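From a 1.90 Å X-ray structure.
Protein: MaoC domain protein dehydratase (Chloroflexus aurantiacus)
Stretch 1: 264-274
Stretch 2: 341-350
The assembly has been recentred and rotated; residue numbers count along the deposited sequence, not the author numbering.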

# COMPACT_ATOMS: atom_id res chain seq x y z
N GLY A 264 -18.96 7.01 16.70
CA GLY A 264 -20.21 6.69 17.38
C GLY A 264 -20.19 5.33 18.07
O GLY A 264 -21.02 5.07 18.95
N LEU A 265 -19.25 4.48 17.66
CA LEU A 265 -19.06 3.17 18.29
C LEU A 265 -17.59 2.90 18.63
O LEU A 265 -17.13 1.77 18.54
CB LEU A 265 -19.63 2.06 17.39
CG LEU A 265 -21.17 1.97 17.34
CD1 LEU A 265 -21.64 1.19 16.13
CD2 LEU A 265 -21.73 1.38 18.64
N ALA A 266 -16.86 3.94 19.03
CA ALA A 266 -15.42 3.85 19.28
C ALA A 266 -15.01 2.76 20.28
O ALA A 266 -13.96 2.14 20.12
CB ALA A 266 -14.86 5.20 19.71
N ASN A 267 -15.84 2.51 21.30
CA ASN A 267 -15.48 1.48 22.29
C ASN A 267 -15.90 0.06 21.91
O ASN A 267 -15.66 -0.89 22.67
CB ASN A 267 -15.97 1.86 23.70
CG ASN A 267 -15.12 2.96 24.32
OD1 ASN A 267 -15.64 3.97 24.82
ND2 ASN A 267 -13.81 2.78 24.28
N ALA A 268 -16.50 -0.09 20.72
CA ALA A 268 -16.79 -1.42 20.16
C ALA A 268 -15.46 -1.99 19.66
O ALA A 268 -15.18 -2.00 18.46
CB ALA A 268 -17.81 -1.34 19.04
N LEU A 269 -14.67 -2.48 20.60
CA LEU A 269 -13.25 -2.73 20.34
C LEU A 269 -12.95 -3.76 19.27
O LEU A 269 -11.94 -3.64 18.55
CB LEU A 269 -12.53 -3.09 21.63
CG LEU A 269 -12.31 -1.88 22.55
CD1 LEU A 269 -11.42 -2.33 23.68
CD2 LEU A 269 -11.74 -0.65 21.81
N SER A 270 -13.82 -4.77 19.16
CA SER A 270 -13.62 -5.83 18.17
C SER A 270 -14.94 -6.48 17.84
O SER A 270 -15.89 -6.42 18.63
CB SER A 270 -12.65 -6.88 18.69
OG SER A 270 -13.22 -7.60 19.78
N ILE A 271 -14.98 -7.09 16.66
CA ILE A 271 -16.13 -7.85 16.21
C ILE A 271 -15.94 -9.29 16.62
O ILE A 271 -14.91 -9.91 16.30
CB ILE A 271 -16.31 -7.76 14.68
CG1 ILE A 271 -16.64 -6.31 14.28
CG2 ILE A 271 -17.36 -8.77 14.23
CD1 ILE A 271 -16.61 -6.05 12.77
N ALA A 272 -16.92 -9.83 17.34
CA ALA A 272 -16.83 -11.19 17.86
C ALA A 272 -17.65 -12.18 17.04
O ALA A 272 -17.41 -13.40 17.11
CB ALA A 272 -17.21 -11.23 19.32
N ALA A 273 -18.62 -11.68 16.28
CA ALA A 273 -19.44 -12.54 15.44
C ALA A 273 -20.05 -11.76 14.29
O ALA A 273 -20.32 -10.57 14.42
CB ALA A 273 -20.56 -13.19 16.25
N ILE A 274 -20.27 -12.47 13.18
CA ILE A 274 -21.11 -11.97 12.09
C ILE A 274 -22.38 -12.82 12.04
O ILE A 274 -22.32 -14.03 11.88
CB ILE A 274 -20.37 -12.03 10.74
CG1 ILE A 274 -19.16 -11.08 10.77
CG2 ILE A 274 -21.31 -11.66 9.60
CD1 ILE A 274 -18.10 -11.39 9.74
N ASP A 341 -26.35 -4.42 4.33
CA ASP A 341 -27.09 -4.59 5.58
C ASP A 341 -26.32 -5.63 6.38
O ASP A 341 -26.39 -6.82 6.08
CB ASP A 341 -28.52 -5.06 5.28
CG ASP A 341 -29.36 -5.25 6.54
OD1 ASP A 341 -28.83 -5.08 7.66
OD2 ASP A 341 -30.55 -5.60 6.39
N PHE A 342 -25.59 -5.18 7.40
CA PHE A 342 -24.59 -6.01 8.09
C PHE A 342 -24.98 -6.13 9.56
O PHE A 342 -25.11 -5.12 10.24
CB PHE A 342 -23.20 -5.37 7.92
CG PHE A 342 -22.05 -6.19 8.48
CD1 PHE A 342 -21.81 -7.49 8.04
CD2 PHE A 342 -21.16 -5.62 9.41
CE1 PHE A 342 -20.73 -8.23 8.56
CE2 PHE A 342 -20.09 -6.36 9.93
CZ PHE A 342 -19.88 -7.66 9.50
N ASP A 343 -25.15 -7.36 10.04
CA ASP A 343 -25.68 -7.61 11.38
C ASP A 343 -24.61 -8.43 12.09
O ASP A 343 -24.28 -9.54 11.66
CB ASP A 343 -27.02 -8.38 11.22
CG ASP A 343 -27.55 -9.02 12.53
OD1 ASP A 343 -26.94 -8.97 13.63
OD2 ASP A 343 -28.65 -9.60 12.43
N TYR A 344 -24.05 -7.89 13.16
CA TYR A 344 -22.89 -8.48 13.79
C TYR A 344 -22.91 -8.15 15.26
O TYR A 344 -23.76 -7.39 15.74
CB TYR A 344 -21.59 -7.98 13.12
CG TYR A 344 -21.41 -6.47 13.15
CD1 TYR A 344 -22.26 -5.63 12.42
CD2 TYR A 344 -20.40 -5.88 13.93
CE1 TYR A 344 -22.11 -4.25 12.45
CE2 TYR A 344 -20.24 -4.49 13.96
CZ TYR A 344 -21.11 -3.68 13.21
OH TYR A 344 -20.97 -2.30 13.23
N THR A 345 -21.96 -8.73 15.98
CA THR A 345 -21.89 -8.58 17.42
C THR A 345 -20.50 -8.08 17.81
O THR A 345 -19.46 -8.68 17.44
CB THR A 345 -22.19 -9.91 18.12
OG1 THR A 345 -23.51 -10.33 17.78
CG2 THR A 345 -22.09 -9.76 19.64
N VAL A 346 -20.49 -6.98 18.57
CA VAL A 346 -19.25 -6.37 19.02
C VAL A 346 -19.09 -6.61 20.52
O VAL A 346 -20.07 -6.86 21.23
CB VAL A 346 -19.21 -4.86 18.73
CG1 VAL A 346 -19.26 -4.60 17.23
CG2 VAL A 346 -20.37 -4.14 19.44
N LEU A 347 -17.86 -6.55 20.99
CA LEU A 347 -17.58 -6.54 22.41
C LEU A 347 -17.27 -5.10 22.81
O LEU A 347 -16.60 -4.39 22.06
CB LEU A 347 -16.39 -7.45 22.74
CG LEU A 347 -16.44 -8.91 22.28
CD1 LEU A 347 -15.13 -9.63 22.60
CD2 LEU A 347 -17.61 -9.66 22.90
N MSE A 348 -17.76 -4.67 23.97
CA MSE A 348 -17.50 -3.31 24.48
C MSE A 348 -17.25 -3.35 25.98
O MSE A 348 -17.98 -4.03 26.70
CB MSE A 348 -18.70 -2.43 24.15
CG MSE A 348 -18.52 -1.01 24.69
SE MSE A 348 -19.93 0.21 24.03
CE MSE A 348 -19.71 0.26 22.06
N PRO A 349 -16.24 -2.60 26.47
CA PRO A 349 -16.02 -2.53 27.91
C PRO A 349 -17.26 -2.02 28.64
O PRO A 349 -18.02 -1.19 28.11
CB PRO A 349 -14.90 -1.51 28.05
CG PRO A 349 -14.21 -1.53 26.74
CD PRO A 349 -15.28 -1.76 25.73
N ARG A 350 -17.46 -2.54 29.85
CA ARG A 350 -18.55 -2.09 30.74
C ARG A 350 -18.04 -1.15 31.84
O ARG A 350 -16.86 -1.18 32.19
CB ARG A 350 -19.21 -3.30 31.39
CG ARG A 350 -19.97 -4.18 30.41
CD ARG A 350 -20.61 -5.37 31.11
NE ARG A 350 -21.41 -4.99 32.28
CZ ARG A 350 -22.24 -5.81 32.92
NH1 ARG A 350 -22.42 -7.06 32.50
NH2 ARG A 350 -22.92 -5.37 33.97

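The contact is an antiparallel pairing of two β-strands, interrupted by a β-bulge and extended by a turn whose residues pack against the C-terminal end of strand 341-349. The axes of strands 270-274 and 341-349 approach to 4.6 Å with 142° between their N-to-C directions, and the two stretches together bury 768 Å².

Backbone hydrogen bonds set the register. Thr345 N donates to Ala273 O (2.9 Å, 167° at the hydrogen), and Leu347 N donates to Ser270 O (3.1 Å, 165°). The bulge lies between these bonds: Ile271 pairs with Val346, but Ala273 pairs with Thr345, so Ala272 is the additional residue. Its phi/psi of -102/-19° departs from extended geometry and brings two successive amides to one carbonyl. Ala272 N reaches Thr345 O at 2.8 Å and 160°, whereas the bond from Ala273 N to Thr345 O is weak, at 3.3 Å and 151°. Ala272 CB points toward the other strand and meets Leu347 CG at 3.8 Å.

Ile271, Ile274, Tyr344 and Val346 share one face of the sheet. There Ile271 CG1 lies 3.8 Å from Tyr344 CD2 and 4.3 Å from Val346 CG1. The Phe342 side chain starts sideways, but its end comes nearer, placing CE1 3.6 Å from Ile274 CG2; Ile271 CD1 approaches the ring edge, 4.5 Å from CE2.

Ahead of the strand, a type I turn from Leu265 to Ala268 is closed by Ala268 N donating to Leu265 O at 2.9 Å. The selenomethionine Met348 extends its CE to 3.9 Å from Ala268 CB and 4.1 Å from Leu265 CD2, an apolar cluster beside the turn. Polar contact here is looser: Leu269 N to Leu347 O is a weak hydrogen bond (3.1 Å, 127°), and Met348 CA makes a CA-H...O contact with Asn267 O at 3.5 Å.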